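Local coordinates for putative uncharacterized protein (Lodderomyces elongisporus, PDB 4IVF) that probably acts as a glutathione transferase of the Ure2p-like group, binding two glutathione molecules per subunit of its dimer, at residues 18-23 against 112-117; 22-27 against 84-89; 88-91 against 95-98; 120-125 against 182-187. All coordinates share one frame; numbering follows the deposited sequence.

Contact 1 (18-23 against 112-117); sequences GYKISI and IFQVAE. With GSH (glutathione), chain J.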
# COMPACT_ATOMS: atom_id res chain seq x y z
N GLY F 18 -2.72 -9.57 10.14
CA GLY F 18 -3.14 -10.96 10.10
C GLY F 18 -4.64 -11.12 9.94
O GLY F 18 -5.10 -11.94 9.14
N TYR F 19 -5.40 -10.33 10.69
CA TYR F 19 -6.85 -10.39 10.67
C TYR F 19 -7.45 -10.05 9.30
O TYR F 19 -8.48 -10.61 8.92
CB TYR F 19 -7.44 -9.45 11.73
CG TYR F 19 -7.09 -9.84 13.15
CD1 TYR F 19 -6.99 -11.17 13.52
CD2 TYR F 19 -6.85 -8.88 14.11
CE1 TYR F 19 -6.67 -11.53 14.81
CE2 TYR F 19 -6.54 -9.23 15.40
CZ TYR F 19 -6.45 -10.56 15.75
OH TYR F 19 -6.14 -10.91 17.04
N LYS F 20 -6.82 -9.14 8.57
CA LYS F 20 -7.28 -8.79 7.23
C LYS F 20 -7.41 -10.05 6.39
O LYS F 20 -8.42 -10.27 5.71
CB LYS F 20 -6.29 -7.87 6.53
CG LYS F 20 -6.23 -6.45 7.03
CD LYS F 20 -5.25 -5.71 6.15
CE LYS F 20 -4.70 -4.44 6.74
NZ LYS F 20 -3.60 -3.94 5.84
N ILE F 21 -6.39 -10.89 6.46
CA ILE F 21 -6.33 -12.07 5.63
C ILE F 21 -7.21 -13.19 6.18
O ILE F 21 -7.92 -13.85 5.42
CB ILE F 21 -4.87 -12.57 5.43
CG1 ILE F 21 -3.99 -11.44 4.89
CG2 ILE F 21 -4.84 -13.76 4.51
CD1 ILE F 21 -4.67 -10.56 3.85
N SER F 22 -7.20 -13.39 7.49
CA SER F 22 -8.00 -14.47 8.06
C SER F 22 -9.50 -14.17 7.91
O SER F 22 -10.29 -15.06 7.62
CB SER F 22 -7.64 -14.75 9.52
OG SER F 22 -7.97 -13.66 10.37
N ILE F 23 -9.88 -12.91 8.12
CA ILE F 23 -11.25 -12.49 7.83
C ILE F 23 -11.63 -12.70 6.35
O ILE F 23 -12.70 -13.23 6.05
CB ILE F 23 -11.50 -11.02 8.22
CG1 ILE F 23 -11.45 -10.87 9.74
CG2 ILE F 23 -12.85 -10.55 7.69
CD1 ILE F 23 -11.38 -9.45 10.20
N ILE F 112 -5.36 0.55 -1.37
CA ILE F 112 -3.99 1.07 -1.29
C ILE F 112 -3.88 2.16 -0.23
O ILE F 112 -2.93 2.17 0.56
CB ILE F 112 -3.46 1.55 -2.67
CG1 ILE F 112 -3.37 0.38 -3.67
CG2 ILE F 112 -2.10 2.24 -2.53
CD1 ILE F 112 -2.77 -0.86 -3.10
N PHE F 113 -4.88 3.04 -0.18
CA PHE F 113 -4.98 4.07 0.86
C PHE F 113 -4.89 3.46 2.26
O PHE F 113 -4.19 3.97 3.13
CB PHE F 113 -6.29 4.86 0.70
CG PHE F 113 -6.50 5.95 1.74
CD1 PHE F 113 -5.45 6.73 2.18
CD2 PHE F 113 -7.77 6.20 2.24
CE1 PHE F 113 -5.66 7.73 3.12
CE2 PHE F 113 -7.99 7.21 3.17
CZ PHE F 113 -6.93 7.97 3.61
N GLN F 114 -5.61 2.37 2.48
CA GLN F 114 -5.54 1.67 3.75
C GLN F 114 -4.11 1.15 4.02
O GLN F 114 -3.55 1.45 5.06
CB GLN F 114 -6.56 0.52 3.82
CG GLN F 114 -6.75 -0.05 5.23
CD GLN F 114 -5.54 -0.87 5.70
OE1 GLN F 114 -5.07 -1.76 4.99
NE2 GLN F 114 -5.03 -0.55 6.89
N VAL F 115 -3.54 0.37 3.10
CA VAL F 115 -2.22 -0.22 3.35
C VAL F 115 -1.09 0.82 3.31
O VAL F 115 -0.03 0.62 3.90
CB VAL F 115 -1.87 -1.39 2.39
CG1 VAL F 115 -2.98 -2.46 2.43
CG2 VAL F 115 -1.63 -0.89 0.96
N ALA F 116 -1.33 1.94 2.64
CA ALA F 116 -0.28 2.94 2.47
C ALA F 116 -0.31 4.06 3.51
O ALA F 116 0.71 4.71 3.75
CB ALA F 116 -0.32 3.53 1.06
N GLU F 117 -1.46 4.30 4.13
CA GLU F 117 -1.54 5.38 5.11
C GLU F 117 -2.17 4.94 6.43
O GLU F 117 -1.62 5.19 7.50
CB GLU F 117 -2.17 6.64 4.50
CG GLU F 117 -1.31 7.16 3.33
CD GLU F 117 -1.91 8.34 2.56
OE1 GLU F 117 -2.23 9.36 3.18
OE2 GLU F 117 -2.02 8.24 1.32
N1 GSH J . 0.10 7.15 -0.28
CA1 GSH J . 0.06 8.27 -1.19
C1 GSH J . 0.47 7.84 -2.52
O11 GSH J . 0.10 8.50 -3.51
O12 GSH J . 1.20 6.83 -2.69
CB1 GSH J . 1.03 9.32 -0.69
CG1 GSH J . 0.66 10.64 -1.23
CD1 GSH J . 1.47 11.75 -0.58
OE1 GSH J . 2.19 11.54 0.42
N2 GSH J . 1.38 13.13 -1.16
CA2 GSH J . 2.14 14.21 -0.58
C2 GSH J . 1.18 15.32 -0.24
O2 GSH J . 0.27 15.57 -1.03
CB2 GSH J . 3.11 14.71 -1.55
SG2 GSH J . 4.17 13.41 -2.12
N3 GSH J . 1.36 16.06 1.00
CA3 GSH J . 0.46 17.15 1.36
C3 GSH J . -0.23 16.88 2.65
O31 GSH J . -0.16 15.74 3.18
O32 GSH J . -0.89 17.80 3.23
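Lys20 and Gln114 approach from opposite directions, the ammonium reaching the amide oxygen from the side, slightly off its plane, and join the first helix of the thioredoxin-like domain to the long helix 102-131 of the all-helical domain in this glutathione transferase fold. Lysine suits the task because the two backbones stay far apart: the nearest CA atoms, of Lys20 and Val115, are 10.7 Å from each other, and a long flexible chain has to cover that gap. It does so almost fully stretched. CG of Lys20 lies beside its backbone N, and the chain beyond is extended, which carries the ammonium group straight across. Gln114 answers with a bent chain (chi2 -72°) that presents its amide oxygen. The bond from Lys20 NZ to Gln114 OE1 is 2.8 Å long; the donor stands at 127° to the C=O bond and is tilted 19° from the carbonyl plane. Beside this polar meeting, CG1 of Val115 lies 3.8 Å from Lys20 NZ, an apolar neighbour that takes no bond from it. Lys20 NZ also donates to Asn17 OD1 and Thr78 OG1, so three oxygens hold the buried ammonium, and Thr78 and Asn17 both bind glutathione. The amide of Gln114 is fixed at its other end as well, NE2 bonding to Asn118 OD1, which settles which way round the group lies. Farther along the same helix, Glu117 turns to the dimer interface, where its OE1 forms a salt bridge with Arg57 of the second subunit. Its other oxygen, OE2, accepts a 2.9 Å hydrogen bond from N1 of a glutathione held mainly by the second subunit.

Contact 2 (22-27 against 84-89); sequences SIFLEV and YLADTY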
# COMPACT_ATOMS: atom_id res chain seq x y z
N SER F 22 -7.20 -13.39 7.49
CA SER F 22 -8.00 -14.47 8.06
C SER F 22 -9.50 -14.17 7.91
O SER F 22 -10.29 -15.06 7.62
CB SER F 22 -7.64 -14.75 9.52
OG SER F 22 -7.97 -13.66 10.37
N ILE F 23 -9.88 -12.91 8.12
CA ILE F 23 -11.25 -12.49 7.83
C ILE F 23 -11.63 -12.70 6.35
O ILE F 23 -12.70 -13.23 6.05
CB ILE F 23 -11.50 -11.02 8.22
CG1 ILE F 23 -11.45 -10.87 9.74
CG2 ILE F 23 -12.85 -10.55 7.69
CD1 ILE F 23 -11.38 -9.45 10.20
N PHE F 24 -10.77 -12.28 5.42
CA PHE F 24 -11.15 -12.42 4.01
C PHE F 24 -11.26 -13.88 3.59
O PHE F 24 -12.17 -14.24 2.84
CB PHE F 24 -10.23 -11.67 3.05
CG PHE F 24 -10.88 -11.36 1.74
CD1 PHE F 24 -12.18 -10.88 1.70
CD2 PHE F 24 -10.20 -11.55 0.55
CE1 PHE F 24 -12.81 -10.60 0.49
CE2 PHE F 24 -10.81 -11.28 -0.66
CZ PHE F 24 -12.12 -10.80 -0.70
N LEU F 25 -10.34 -14.72 4.07
CA LEU F 25 -10.41 -16.14 3.79
C LEU F 25 -11.73 -16.73 4.30
O LEU F 25 -12.36 -17.54 3.61
CB LEU F 25 -9.22 -16.89 4.40
CG LEU F 25 -7.85 -16.63 3.76
CD1 LEU F 25 -6.72 -17.17 4.65
CD2 LEU F 25 -7.77 -17.25 2.37
N GLU F 26 -12.15 -16.34 5.50
CA GLU F 26 -13.40 -16.84 6.07
C GLU F 26 -14.61 -16.37 5.25
O GLU F 26 -15.53 -17.14 4.99
CB GLU F 26 -13.54 -16.39 7.53
CG GLU F 26 -12.56 -17.06 8.49
CD GLU F 26 -12.83 -18.55 8.68
OE1 GLU F 26 -13.91 -19.03 8.27
OE2 GLU F 26 -11.96 -19.24 9.24
N VAL F 27 -14.58 -15.10 4.84
CA VAL F 27 -15.64 -14.54 4.01
C VAL F 27 -15.75 -15.31 2.70
O VAL F 27 -16.85 -15.60 2.25
CB VAL F 27 -15.38 -13.05 3.74
CG1 VAL F 27 -16.24 -12.55 2.59
CG2 VAL F 27 -15.64 -12.24 4.99
N TYR F 84 -5.06 -10.72 -4.68
CA TYR F 84 -4.90 -12.07 -5.20
C TYR F 84 -6.10 -12.97 -4.90
O TYR F 84 -6.63 -13.61 -5.80
CB TYR F 84 -3.61 -12.74 -4.68
CG TYR F 84 -3.59 -14.22 -5.01
CD1 TYR F 84 -3.30 -14.66 -6.30
CD2 TYR F 84 -3.91 -15.17 -4.05
CE1 TYR F 84 -3.33 -16.02 -6.61
CE2 TYR F 84 -3.95 -16.52 -4.35
CZ TYR F 84 -3.65 -16.94 -5.63
OH TYR F 84 -3.67 -18.29 -5.90
N LEU F 85 -6.51 -13.02 -3.64
CA LEU F 85 -7.66 -13.84 -3.22
C LEU F 85 -8.96 -13.42 -3.90
O LEU F 85 -9.80 -14.26 -4.26
CB LEU F 85 -7.82 -13.78 -1.69
CG LEU F 85 -6.69 -14.41 -0.87
CD1 LEU F 85 -6.82 -14.04 0.62
CD2 LEU F 85 -6.62 -15.93 -1.06
N ALA F 86 -9.15 -12.12 -4.06
CA ALA F 86 -10.35 -11.62 -4.68
C ALA F 86 -10.35 -12.00 -6.16
O ALA F 86 -11.35 -12.51 -6.67
CB ALA F 86 -10.47 -10.12 -4.49
N ASP F 87 -9.24 -11.75 -6.86
CA ASP F 87 -9.11 -12.14 -8.27
C ASP F 87 -9.39 -13.63 -8.47
O ASP F 87 -10.10 -14.02 -9.39
CB ASP F 87 -7.70 -11.87 -8.81
CG ASP F 87 -7.39 -10.39 -8.95
OD1 ASP F 87 -8.32 -9.55 -8.87
OD2 ASP F 87 -6.19 -10.09 -9.16
N THR F 88 -8.80 -14.45 -7.60
CA THR F 88 -8.78 -15.89 -7.79
C THR F 88 -10.04 -16.61 -7.30
O THR F 88 -10.55 -17.51 -7.96
CB THR F 88 -7.53 -16.51 -7.11
OG1 THR F 88 -6.35 -15.85 -7.57
CG2 THR F 88 -7.41 -18.00 -7.41
N TYR F 89 -10.55 -16.19 -6.14
CA TYR F 89 -11.61 -16.94 -5.46
C TYR F 89 -12.95 -16.21 -5.34
O TYR F 89 -13.89 -16.72 -4.72
CB TYR F 89 -11.12 -17.43 -4.09
CG TYR F 89 -9.91 -18.33 -4.24
CD1 TYR F 89 -10.04 -19.59 -4.83
CD2 TYR F 89 -8.64 -17.91 -3.85
CE1 TYR F 89 -8.95 -20.42 -5.01
CE2 TYR F 89 -7.52 -18.74 -4.01
CZ TYR F 89 -7.70 -20.00 -4.59
OH TYR F 89 -6.64 -20.83 -4.78
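Phe24, Leu25, Leu85 and Ala86 form a small apolar junction between helices 16-27 and 78-89 of the thioredoxin-like domain. The two helical segments run nearly parallel, 11° apart, with their axes 11.0 Å from each other, a spacing that large side chains must bridge. Phe24 does this with one edge of its ring. CD2 comes 4.0 Å from Leu85 CB, and CE2 is equally far from Ala86 CB, while the backbone N of Ala86 lies in the ring plane. Alanine fits here because its short side chain lets the ring edge come up to the helix backbone. The ring gets there because CG of Phe24 is anti to its backbone N (chi1 -158°). Leu85 points toward helix 16-27 and crosses Leu25 at about a right angle, so that both its branches meet the same methyl, CD2 of Leu25; CD1 is the nearer, at 3.8 Å.

Beyond this shell, Phe24 also meets the ring of Phe179 and touches Val176, so helix 176-185 of the other domain borders the junction. On helix 78-89, Tyr84 and Tyr89 both bond through OH to Asp63 OD2, tying the helix to strand 60-63 of the sheet. Its last turn carries a further bond: Thr88 OG1 donates to Tyr84 O at 2.9 Å, arriving on the opposite face of that carbonyl's plane from Thr88 N.

Contact 3 (88-91 against 95-98); sequences TYDK and FSYP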
# COMPACT_ATOMS: atom_id res chain seq x y z
N THR F 88 -8.80 -14.45 -7.60
CA THR F 88 -8.78 -15.89 -7.79
C THR F 88 -10.04 -16.61 -7.30
O THR F 88 -10.55 -17.51 -7.96
CB THR F 88 -7.53 -16.51 -7.11
OG1 THR F 88 -6.35 -15.85 -7.57
CG2 THR F 88 -7.41 -18.00 -7.41
N TYR F 89 -10.55 -16.19 -6.14
CA TYR F 89 -11.61 -16.94 -5.46
C TYR F 89 -12.95 -16.21 -5.34
O TYR F 89 -13.89 -16.72 -4.72
CB TYR F 89 -11.12 -17.43 -4.09
CG TYR F 89 -9.91 -18.33 -4.24
CD1 TYR F 89 -10.04 -19.59 -4.83
CD2 TYR F 89 -8.64 -17.91 -3.85
CE1 TYR F 89 -8.95 -20.42 -5.01
CE2 TYR F 89 -7.52 -18.74 -4.01
CZ TYR F 89 -7.70 -20.00 -4.59
OH TYR F 89 -6.64 -20.83 -4.78
N ASP F 90 -13.06 -15.03 -5.94
CA ASP F 90 -14.35 -14.34 -6.00
C ASP F 90 -14.72 -13.95 -7.43
O ASP F 90 -14.99 -12.77 -7.73
CB ASP F 90 -14.37 -13.13 -5.07
CG ASP F 90 -15.74 -12.48 -4.99
OD1 ASP F 90 -16.76 -13.21 -5.08
OD2 ASP F 90 -15.81 -11.25 -4.85
N LYS F 91 -14.75 -14.93 -8.32
CA LYS F 91 -15.07 -14.66 -9.71
C LYS F 91 -16.56 -14.34 -9.86
O LYS F 91 -16.98 -13.80 -10.88
CB LYS F 91 -14.65 -15.83 -10.59
CG LYS F 91 -13.14 -16.09 -10.58
CD LYS F 91 -12.74 -17.13 -11.62
CE LYS F 91 -11.24 -17.31 -11.68
NZ LYS F 91 -10.53 -16.01 -11.73
N PHE F 95 -17.86 -9.91 -3.54
CA PHE F 95 -17.09 -9.03 -2.68
C PHE F 95 -16.04 -8.30 -3.49
O PHE F 95 -14.98 -7.96 -2.97
CB PHE F 95 -16.40 -9.83 -1.56
CG PHE F 95 -17.36 -10.61 -0.70
CD1 PHE F 95 -18.04 -9.99 0.33
CD2 PHE F 95 -17.57 -11.96 -0.93
CE1 PHE F 95 -18.92 -10.70 1.12
CE2 PHE F 95 -18.46 -12.68 -0.14
CZ PHE F 95 -19.13 -12.05 0.88
N SER F 96 -16.33 -8.09 -4.77
CA SER F 96 -15.39 -7.45 -5.68
C SER F 96 -16.12 -7.06 -6.94
O SER F 96 -17.24 -7.51 -7.19
CB SER F 96 -14.22 -8.39 -6.03
OG SER F 96 -14.68 -9.58 -6.66
N TYR F 97 -15.48 -6.22 -7.74
CA TYR F 97 -16.08 -5.75 -8.98
C TYR F 97 -15.32 -6.33 -10.17
O TYR F 97 -14.16 -6.69 -10.03
CB TYR F 97 -16.05 -4.23 -9.01
CG TYR F 97 -17.03 -3.63 -8.04
CD1 TYR F 97 -18.36 -3.41 -8.42
CD2 TYR F 97 -16.65 -3.30 -6.75
CE1 TYR F 97 -19.26 -2.88 -7.55
CE2 TYR F 97 -17.55 -2.76 -5.86
CZ TYR F 97 -18.86 -2.55 -6.27
OH TYR F 97 -19.79 -2.01 -5.41
N PRO F 98 -15.98 -6.42 -11.33
CA PRO F 98 -15.30 -6.95 -12.52
C PRO F 98 -14.06 -6.13 -12.85
O PRO F 98 -14.08 -4.90 -12.75
CB PRO F 98 -16.34 -6.78 -13.62
CG PRO F 98 -17.65 -6.88 -12.90
CD PRO F 98 -17.42 -6.20 -11.57
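Asp90 turns its carboxylate toward Phe95 and Ser96 because its CG is anti to the backbone N (chi1 -174°), while Ser96 places OG between its own N and carbonyl carbon, a position that lays the hydroxyl against Asp90 OD2. Asp90 is the first residue to leave helical backbone angles after helix 78-89, and its side chain closes the turn that begins the linker between the thioredoxin-like and all-helical domains of the glutathione transferase fold. One oxygen does the closing. OD2 accepts the backbone N-H of Phe95 at 2.8 Å in a somewhat bent bond, on its syn side and 25° out of the carboxylate plane. Ser96 OG donates to the same OD2 at 2.7 Å, but comes from the other face, 47° out of the plane. Ser96 N is also near, yet its angle is too poor for a bond. The second oxygen, OD1, takes the N-H of Lys94, so three consecutive residues each give a hydrogen to this one carboxylate. Aspartate is apt for the position: its short chain keeps the acid close to the turn, and its two oxygens can serve several donors at once. Serine is equally apt, being small enough to bring a hydroxyl to the acid from an extended backbone. Phe95 offers only its backbone N to the bond; the edge of its ring passes near OD2, and its far end packs on Val27 of helix 16-27. With donors on both faces of OD2 and another at OD1, the buried carboxylate is fixed in rotation, and such donors would be expected to favour its ionised form.

Contact 4 (120-125 against 182-187); sequences PIQGQA and LGWAYR. With GSH (glutathione), chain T.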
# COMPACT_ATOMS: atom_id res chain seq x y z
N PRO F 120 0.29 1.96 8.17
CA PRO F 120 1.55 2.57 8.58
C PRO F 120 1.42 3.64 9.65
O PRO F 120 2.21 3.64 10.58
CB PRO F 120 2.09 3.16 7.26
CG PRO F 120 1.56 2.22 6.21
CD PRO F 120 0.16 1.86 6.70
N ILE F 121 0.45 4.55 9.52
CA ILE F 121 0.31 5.64 10.48
C ILE F 121 -0.21 5.17 11.86
O ILE F 121 0.32 5.57 12.89
CB ILE F 121 -0.56 6.79 9.92
CG1 ILE F 121 0.18 7.49 8.78
CG2 ILE F 121 -0.96 7.78 11.02
CD1 ILE F 121 1.55 8.06 9.16
N GLN F 122 -1.24 4.33 11.85
CA GLN F 122 -1.79 3.83 13.10
C GLN F 122 -0.78 2.89 13.79
O GLN F 122 -0.77 2.74 15.01
CB GLN F 122 -3.12 3.12 12.85
CG GLN F 122 -3.84 2.73 14.13
CD GLN F 122 -5.23 2.15 13.90
OE1 GLN F 122 -5.85 2.39 12.86
NE2 GLN F 122 -5.72 1.40 14.87
N GLY F 123 0.07 2.26 12.98
CA GLY F 123 1.12 1.41 13.50
C GLY F 123 2.18 2.22 14.21
O GLY F 123 2.75 1.76 15.19
N GLN F 124 2.45 3.43 13.72
CA GLN F 124 3.44 4.29 14.36
C GLN F 124 2.92 4.77 15.70
O GLN F 124 3.65 4.79 16.69
CB GLN F 124 3.81 5.49 13.51
CG GLN F 124 4.44 5.15 12.18
CD GLN F 124 5.36 3.94 12.28
OE1 GLN F 124 6.39 3.98 12.96
NE2 GLN F 124 4.97 2.85 11.61
N ALA F 125 1.64 5.14 15.72
CA ALA F 125 0.99 5.55 16.95
C ALA F 125 1.06 4.43 17.98
O ALA F 125 1.36 4.66 19.15
CB ALA F 125 -0.47 5.95 16.68
N LEU F 182 -10.97 -2.81 8.23
CA LEU F 182 -11.57 -3.47 9.38
C LEU F 182 -10.53 -4.04 10.36
O LEU F 182 -10.71 -3.98 11.58
CB LEU F 182 -12.51 -4.58 8.90
CG LEU F 182 -13.30 -5.36 9.94
CD1 LEU F 182 -14.15 -4.41 10.78
CD2 LEU F 182 -14.16 -6.42 9.27
N GLY F 183 -9.45 -4.60 9.83
CA GLY F 183 -8.42 -5.19 10.67
C GLY F 183 -7.87 -4.16 11.64
O GLY F 183 -7.69 -4.46 12.81
N TRP F 184 -7.64 -2.94 11.15
CA TRP F 184 -7.05 -1.85 11.93
C TRP F 184 -8.05 -1.05 12.75
O TRP F 184 -7.70 -0.51 13.80
CB TRP F 184 -6.27 -0.91 11.02
CG TRP F 184 -4.88 -1.43 10.72
CD1 TRP F 184 -4.50 -2.20 9.66
CD2 TRP F 184 -3.71 -1.22 11.51
NE1 TRP F 184 -3.16 -2.49 9.74
CE2 TRP F 184 -2.64 -1.89 10.86
CE3 TRP F 184 -3.44 -0.51 12.69
CZ2 TRP F 184 -1.34 -1.88 11.36
CZ3 TRP F 184 -2.14 -0.50 13.19
CH2 TRP F 184 -1.10 -1.19 12.53
N ALA F 185 -9.28 -0.96 12.25
CA ALA F 185 -10.36 -0.30 12.99
C ALA F 185 -10.57 -1.03 14.31
O ALA F 185 -10.86 -0.43 15.34
CB ALA F 185 -11.65 -0.30 12.17
N TYR F 186 -10.39 -2.34 14.26
CA TYR F 186 -10.51 -3.19 15.42
C TYR F 186 -9.53 -2.77 16.53
O TYR F 186 -9.79 -3.00 17.71
CB TYR F 186 -10.25 -4.63 14.99
CG TYR F 186 -10.40 -5.65 16.07
CD1 TYR F 186 -11.65 -6.07 16.49
CD2 TYR F 186 -9.29 -6.21 16.68
CE1 TYR F 186 -11.80 -7.01 17.49
CE2 TYR F 186 -9.42 -7.16 17.68
CZ TYR F 186 -10.67 -7.55 18.08
OH TYR F 186 -10.80 -8.49 19.08
N ARG F 187 -8.42 -2.14 16.14
CA ARG F 187 -7.37 -1.78 17.09
C ARG F 187 -7.50 -0.37 17.69
O ARG F 187 -6.69 0.02 18.55
CB ARG F 187 -6.00 -1.92 16.43
CG ARG F 187 -5.40 -3.32 16.48
CD ARG F 187 -4.76 -3.57 17.82
NE ARG F 187 -3.87 -4.72 17.77
CZ ARG F 187 -4.25 -5.98 17.97
NH1 ARG F 187 -5.53 -6.26 18.22
NH2 ARG F 187 -3.36 -6.95 17.91
N1 GSH T . 8.85 -3.43 13.27
CA1 GSH T . 7.82 -2.84 14.10
C1 GSH T . 8.35 -1.66 14.78
O11 GSH T . 9.51 -1.25 14.52
O12 GSH T . 7.66 -1.04 15.62
CB1 GSH T . 7.22 -3.86 15.07
CG1 GSH T . 5.78 -3.57 15.31
CD1 GSH T . 4.89 -3.87 14.11
OE1 GSH T . 5.24 -4.68 13.23
N2 GSH T . 3.55 -3.20 13.95
CA2 GSH T . 2.72 -3.49 12.79
C2 GSH T . 2.67 -2.29 11.89
O2 GSH T . 2.75 -1.17 12.37
CB2 GSH T . 1.36 -3.79 13.22
SG2 GSH T . 1.35 -5.09 14.41
N3 GSH T . 2.51 -2.44 10.45
CA3 GSH T . 2.45 -1.25 9.63
C3 GSH T . 1.56 -1.46 8.47
O31 GSH T . 0.59 -2.26 8.53
O32 GSH T . 1.79 -0.83 7.41
O HOH W 1 -4.38 0.87 17.30
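The indole of Trp184 presents an edge to Gln122, whose CD lies 3.4 Å from CE3, near the ring plane. The amide does not stack on the indole: the two planes are 69° apart, and the side chains slide past each other in opposite directions. Farther round the ring, CZ3 meets Gly123 N at 3.5 Å, and CZ2 approaches O31 of glutathione T at 3.4 Å. Gly123, with no side chain, lets its CA come 3.3 Å from O2 of the glutathione, and Pro120 CD lies 3.2 Å from the ligand's O32.

Extended, with CG anti to its backbone N, Gln122 reaches across to segment 182-187, where NE2 donates to Trp184 O at 3.0 Å and a bent 143°. Arg187 N reaches that oxygen from the opposite face. A water joins Gln122 NE2 to Arg187 O, while OE1 of Gln122 accepts from Tyr151 OH, so both ends of the amide are engaged. Trp184 NE1 bonds to Asn17 OD1, which sets the indole against the thioredoxin-like domain. Pro120, Gly123 and Trp184 thus line the pocket of the second glutathione, in the cleft between the two domains where transferases of this superfamily generally place the substrate-binding site.

Overall arrangement
Along the chain, contacts 1 and 2 both start on helix 16-27, contact 3 lies nested inside the loop closed by contact 1, and contact 4 follows. Contact 2 stays within the thioredoxin-like domain, contact 4 within the helical domain, and contact 1 joins the two. Contacts 1 and 4 share helix 102-131, have centres 9 Å apart, and touch where Trp184 meets Lys20 and Gln114, so the domain junction abuts a glutathione pocket. Contacts 2 and 3, also 9 Å apart, share the end of helix 78-89, from which the chain passes to the second domain. Contacts 3 and 4 lie farthest apart, at 26 Å, on opposite sides of the chain's centre.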